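Local atomic coordinates of hypothetical protein HI1011 (Haemophilus influenzae, PDB entry 1YZY), a protein that catalyses the ATP-dependent phosphorylation of 3-oxo-tetronate to 3-oxo-tetronate 4-phosphate, acting on both the L- and D-forms of 3-dehydro-erythronate. Residues A[114-119]-A[199-204]; A[257-262]-A[307-312]. All blocks are in the same frame, centred on the assembly; numbering follows the deposited sequence.

The two contacts sit in different halves of a two-domain kinase and follow one another along the chain: contact 1 closes before contact 2 begins. Contact 1 (114-119 with 199-204) belongs to the sugar-binding N-terminal domain and joins the loop after strand 109-111 to the start of helix 202-210. Contact 2 (257-262 with 307-312) belongs to the nucleotide-binding C-terminal domain and joins helix 257-266 to the loop after strand 305-307. Their centres are 36 Å apart and their nearest atoms about 19 Å apart, so neither touches the other. Contact 1 lies away from the annotated sites, whereas contact 2 adjoins residues assigned to ATP by similarity.

Contact 1 of 2, residues A[114-119]-A[199-204]; sequences ALPVNG and VDNSQL
Chi1 sets CG of L115 anti to its backbone N (-175°) and CG of L204 anti to its carbonyl carbon. The two leucine side chains cross at about a right angle, and L115 CD1 lies 3.9 Å from L204 CD1. The same L204 CD1 also touches the ring of P116, CD1 to CD 3.7 Å, in a tip-to-tip approach, and lies against the carbonyl oxygen of A114. P116 fits between L204 and the backbone ahead of the helix. P116 CG packs on the backbone of D200, 3.6 Å from D200 C, while P116 CB faces V199 O.

These residues join two loop connections in the sugar-binding domain. One leaves strand 109-111 and leads to strand 120-123, and the other follows strand 193-196 into helix 202-210; the two parent strands are neighbours in a three-stranded parallel sheet. Ahead of the helix, D200 supplies a capping bond, its OD1 accepting from S202 N at 3.0 Å and also from S202 OG.

N201 provides the hydrogen bond across the contact. Its OD1 accepts from V117 N at 2.8 Å, the donor standing nearly in line with C=O (161°), although the N-H...OD1 angle is only 135°. V117 CB comes within 3.2 Å of that OD1. The other branch of the amide, N201 ND2, lies beside L115 CD1 and is satisfied by a hydrogen bond to Y226 OH.

Contact 2 of 2, residues A[257-262]-A[307-312]; sequences VMTNKQ and YATVPP
N260 carries the polar part of the contact, setting its amide against the peptide that links V310 to P311. Its ND2 donates to V310 O at 2.9 Å, and the bond is almost straight at hydrogen, 174°. The acceptor lies 4° out of the plane of the N260 amide. Seen from V310 the geometry differs: the C=O...N angle is 93° and ND2 stands above the carbonyl plane. The amide thus stands edge-on above the V310-P311 peptide, with ND2 over the oxygen side and OD1 over the nitrogen. P311 N is 3.0 Å from N260 OD1, but a proline nitrogen has no hydrogen to share, so this is a close polar approach without a bond.

Van der Waals contacts accompany this amide. T309 CG2, which is anti to its own backbone N, lies 3.7 Å from CA of N260. The side chains of T259 and T309 cross obliquely, T259 CG2 meeting T309 OG1 at 3.6 Å. The P311 ring brings CD to 3.4 Å from N260 OD1.

The hydroxyls of both threonines find their polar partners outside the two segments. T309 OG1 is hydrogen-bonded to S252 OG, at the end of strand 248-252, and to S254 O, just after it, and T259 OG1 to K395 NZ.

P311 occupies the N-cap position of helix 312-319, so N260 of helix 257-266 bonds to the residue just before that N-cap. S254 is assigned to ATP by similarity; its carbonyl bond to T309 OG1 is consistent with this loop helping to position the backbone near the nucleotide site, as a second-shell element.

Contact 1 of 2, residues A[114-119]-A[199-204]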
loop_
_atom_site.group_PDB
_atom_site.type_symbol
_atom_site.label_atom_id
_atom_site.label_comp_id
_atom_site.label_asym_id
_atom_site.label_seq_id
_atom_site.Cartn_x
_atom_site.Cartn_y
_atom_site.Cartn_z
ATOM N N ALA A 114 5.911 -15.134 -1.280
ATOM C CA ALA A 114 4.961 -16.056 -0.671
ATOM C C ALA A 114 4.164 -15.566 0.536
ATOM O O ALA A 114 4.648 -14.818 1.381
ATOM C CB ALA A 114 5.503 -17.465 -0.381
ATOM N N LEU A 115 2.934 -16.068 0.590
ATOM C CA LEU A 115 1.955 -15.856 1.647
ATOM C C LEU A 115 0.867 -16.903 1.416
ATOM O O LEU A 115 -0.194 -16.647 0.850
ATOM C CB LEU A 115 1.344 -14.456 1.614
ATOM C CG LEU A 115 0.403 -14.171 2.789
ATOM C CD1 LEU A 115 1.048 -14.597 4.101
ATOM C CD2 LEU A 115 0.054 -12.687 2.819
ATOM N N PRO A 116 1.150 -18.163 1.773
ATOM C CA PRO A 116 0.279 -19.319 1.566
ATOM C C PRO A 116 -1.179 -19.136 1.914
ATOM O O PRO A 116 -2.044 -19.702 1.244
ATOM C CB PRO A 116 0.936 -20.391 2.435
ATOM C CG PRO A 116 2.375 -20.038 2.342
ATOM C CD PRO A 116 2.322 -18.552 2.574
ATOM N N VAL A 117 -1.462 -18.380 2.968
ATOM C CA VAL A 117 -2.849 -18.171 3.372
ATOM C C VAL A 117 -3.607 -17.388 2.303
ATOM O O VAL A 117 -4.806 -17.595 2.095
ATOM C CB VAL A 117 -2.943 -17.476 4.758
ATOM C CG1 VAL A 117 -2.640 -15.980 4.646
ATOM C CG2 VAL A 117 -4.304 -17.740 5.391
ATOM N N ASN A 118 -2.880 -16.540 1.582
ATOM C CA ASN A 118 -3.471 -15.743 0.521
ATOM C C ASN A 118 -3.186 -16.303 -0.870
ATOM O O ASN A 118 -3.085 -15.566 -1.848
ATOM C CB ASN A 118 -3.042 -14.281 0.652
ATOM C CG ASN A 118 -3.705 -13.591 1.842
ATOM O OD1 ASN A 118 -4.811 -13.962 2.257
ATOM N ND2 ASN A 118 -3.037 -12.584 2.395
ATOM N N GLY A 119 -3.054 -17.623 -0.942
ATOM C CA GLY A 119 -2.830 -18.297 -2.207
ATOM C C GLY A 119 -1.524 -18.107 -2.949
ATOM O O GLY A 119 -1.483 -18.302 -4.160
ATOM N N VAL A 199 4.664 -23.592 1.686
ATOM C CA VAL A 199 3.351 -24.048 1.231
ATOM C C VAL A 199 2.342 -23.826 2.356
ATOM O O VAL A 199 1.133 -23.988 2.169
ATOM C CB VAL A 199 3.366 -25.539 0.836
ATOM C CG1 VAL A 199 4.089 -25.720 -0.477
ATOM C CG2 VAL A 199 4.023 -26.374 1.934
ATOM N N ASP A 200 2.867 -23.404 3.503
ATOM C CA ASP A 200 2.102 -23.138 4.705
ATOM C C ASP A 200 2.714 -21.907 5.385
ATOM O O ASP A 200 3.923 -21.700 5.331
ATOM C CB ASP A 200 2.194 -24.353 5.626
ATOM C CG ASP A 200 1.461 -24.155 6.914
ATOM O OD1 ASP A 200 2.120 -23.843 7.925
ATOM O OD2 ASP A 200 0.222 -24.303 6.911
ATOM N N ASN A 201 1.879 -21.103 6.040
ATOM C CA ASN A 201 2.342 -19.882 6.703
ATOM C C ASN A 201 3.408 -20.017 7.772
ATOM O O ASN A 201 4.153 -19.064 8.019
ATOM C CB ASN A 201 1.140 -19.114 7.268
ATOM C CG ASN A 201 0.560 -18.029 6.367
ATOM O OD1 ASN A 201 0.146 -18.302 5.246
ATOM N ND2 ASN A 201 0.540 -16.793 6.852
ATOM N N SER A 202 3.469 -21.159 8.447
ATOM C CA SER A 202 4.491 -21.323 9.474
ATOM C C SER A 202 5.897 -21.274 8.878
ATOM O O SER A 202 6.866 -20.982 9.590
ATOM C CB SER A 202 4.288 -22.611 10.278
ATOM O OG SER A 202 4.490 -23.778 9.497
ATOM N N GLN A 203 6.012 -21.552 7.578
ATOM C CA GLN A 203 7.310 -21.504 6.906
ATOM C C GLN A 203 7.857 -20.070 6.847
ATOM O O GLN A 203 9.070 -19.872 6.774
ATOM C CB GLN A 203 7.224 -22.077 5.488
ATOM C CG GLN A 203 7.454 -23.574 5.382
ATOM C CD GLN A 203 6.171 -24.373 5.452
ATOM O OE1 GLN A 203 5.821 -24.916 6.499
ATOM N NE2 GLN A 203 5.486 -24.494 4.323
ATOM N N LEU A 204 6.960 -19.081 6.812
ATOM C CA LEU A 204 7.357 -17.663 6.771
ATOM C C LEU A 204 7.768 -17.221 8.160
ATOM O O LEU A 204 8.613 -16.332 8.329
ATOM C CB LEU A 204 6.212 -16.784 6.243
ATOM C CG LEU A 204 5.825 -17.039 4.786
ATOM C CD1 LEU A 204 4.525 -16.338 4.469
ATOM C CD2 LEU A 204 6.961 -16.590 3.845
#

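Contact 2 of 2, residues A[257-262]-A[307-312]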
loop_
_atom_site.group_PDB
_atom_site.type_symbol
_atom_site.label_atom_id
_atom_site.label_comp_id
_atom_site.label_asym_id
_atom_site.label_seq_id
_atom_site.Cartn_x
_atom_site.Cartn_y
_atom_site.Cartn_z
ATOM N N VAL A 257 -20.513 0.230 -7.701
ATOM C CA VAL A 257 -21.629 -0.444 -7.054
ATOM C C VAL A 257 -21.581 -0.381 -5.527
ATOM O O VAL A 257 -22.603 -0.111 -4.887
ATOM C CB VAL A 257 -21.724 -1.924 -7.503
ATOM C CG1 VAL A 257 -22.162 -1.993 -8.953
ATOM C CG2 VAL A 257 -20.371 -2.625 -7.324
ATOM N N MET A 258 -20.404 -0.641 -4.956
ATOM C CA MET A 258 -20.235 -0.623 -3.504
ATOM C C MET A 258 -20.367 0.770 -2.893
ATOM O O MET A 258 -20.984 0.933 -1.837
ATOM C CB MET A 258 -18.898 -1.255 -3.106
ATOM C CG MET A 258 -18.649 -1.266 -1.607
ATOM S SD MET A 258 -20.126 -1.716 -0.672
ATOM C CE MET A 258 -20.136 -3.474 -0.873
ATOM N N THR A 259 -19.809 1.771 -3.567
ATOM C CA THR A 259 -19.875 3.141 -3.075
ATOM C C THR A 259 -21.309 3.682 -3.109
ATOM O O THR A 259 -21.752 4.350 -2.171
ATOM C CB THR A 259 -18.940 4.075 -3.873
ATOM O OG1 THR A 259 -17.596 3.581 -3.800
ATOM C CG2 THR A 259 -18.978 5.488 -3.298
ATOM N N ASN A 260 -22.034 3.382 -4.182
ATOM C CA ASN A 260 -23.407 3.834 -4.321
ATOM C C ASN A 260 -24.264 3.339 -3.174
ATOM O O ASN A 260 -25.185 4.028 -2.739
ATOM C CB ASN A 260 -23.998 3.360 -5.637
ATOM C CG ASN A 260 -24.107 4.469 -6.644
ATOM O OD1 ASN A 260 -25.099 5.202 -6.675
ATOM N ND2 ASN A 260 -23.093 4.603 -7.484
ATOM N N LYS A 261 -23.976 2.129 -2.709
ATOM C CA LYS A 261 -24.713 1.544 -1.600
ATOM C C LYS A 261 -24.291 2.178 -0.281
ATOM O O LYS A 261 -25.123 2.372 0.606
ATOM C CB LYS A 261 -24.498 0.027 -1.554
ATOM C CG LYS A 261 -25.122 -0.716 -2.729
ATOM C CD LYS A 261 -24.894 -2.221 -2.640
ATOM C CE LYS A 261 -23.409 -2.556 -2.674
ATOM N NZ LYS A 261 -23.147 -4.016 -2.588
ATOM N N GLN A 262 -22.998 2.466 -0.145
ATOM C CA GLN A 262 -22.460 3.080 1.071
ATOM C C GLN A 262 -23.003 4.503 1.247
ATOM O O GLN A 262 -23.136 4.994 2.371
ATOM C CB GLN A 262 -20.923 3.096 1.034
ATOM C CG GLN A 262 -20.277 1.712 1.074
ATOM C CD GLN A 262 -18.786 1.748 0.782
ATOM O OE1 GLN A 262 -18.351 2.351 -0.191
ATOM N NE2 GLN A 262 -17.998 1.112 1.632
ATOM N N TYR A 307 -21.265 14.605 -1.928
ATOM C CA TYR A 307 -20.991 13.498 -2.833
ATOM C C TYR A 307 -21.348 13.668 -4.299
ATOM O O TYR A 307 -22.339 14.307 -4.643
ATOM C CB TYR A 307 -21.679 12.231 -2.309
ATOM C CG TYR A 307 -23.194 12.304 -2.288
ATOM C CD1 TYR A 307 -23.955 11.658 -3.264
ATOM C CD2 TYR A 307 -23.867 13.032 -1.300
ATOM C CE1 TYR A 307 -25.340 11.740 -3.260
ATOM C CE2 TYR A 307 -25.245 13.117 -1.285
ATOM C CZ TYR A 307 -25.977 12.473 -2.268
ATOM O OH TYR A 307 -27.347 12.584 -2.273
ATOM N N ALA A 308 -20.540 13.055 -5.154
ATOM C CA ALA A 308 -20.759 13.064 -6.594
ATOM C C ALA A 308 -21.321 11.689 -6.976
ATOM O O ALA A 308 -21.895 11.510 -8.049
ATOM C CB ALA A 308 -19.447 13.328 -7.326
ATOM N N THR A 309 -21.176 10.741 -6.058
ATOM C CA THR A 309 -21.632 9.366 -6.233
ATOM C C THR A 309 -23.058 9.176 -6.758
ATOM O O THR A 309 -24.036 9.491 -6.072
ATOM C CB THR A 309 -21.515 8.614 -4.913
ATOM O OG1 THR A 309 -20.157 8.669 -4.465
ATOM C CG2 THR A 309 -21.959 7.164 -5.067
ATOM N N VAL A 310 -23.161 8.648 -7.976
ATOM C CA VAL A 310 -24.441 8.348 -8.618
ATOM C C VAL A 310 -24.318 6.977 -9.279
ATOM O O VAL A 310 -23.212 6.550 -9.631
ATOM C CB VAL A 310 -24.840 9.389 -9.705
ATOM C CG1 VAL A 310 -25.287 10.678 -9.064
ATOM C CG2 VAL A 310 -23.691 9.631 -10.670
ATOM N N PRO A 311 -25.452 6.274 -9.472
ATOM C CA PRO A 311 -25.438 4.946 -10.098
ATOM C C PRO A 311 -24.623 4.949 -11.390
ATOM O O PRO A 311 -24.636 5.936 -12.134
ATOM C CB PRO A 311 -26.920 4.693 -10.376
ATOM C CG PRO A 311 -27.588 5.379 -9.238
ATOM C CD PRO A 311 -26.833 6.686 -9.156
ATOM N N PRO A 312 -23.887 3.853 -11.661
ATOM C CA PRO A 312 -23.069 3.747 -12.875
ATOM C C PRO A 312 -23.884 4.016 -14.143
ATOM O O PRO A 312 -23.323 4.301 -15.203
ATOM C CB PRO A 312 -22.538 2.311 -12.812
ATOM C CG PRO A 312 -23.511 1.602 -11.910
ATOM C CD PRO A 312 -23.777 2.627 -10.856
#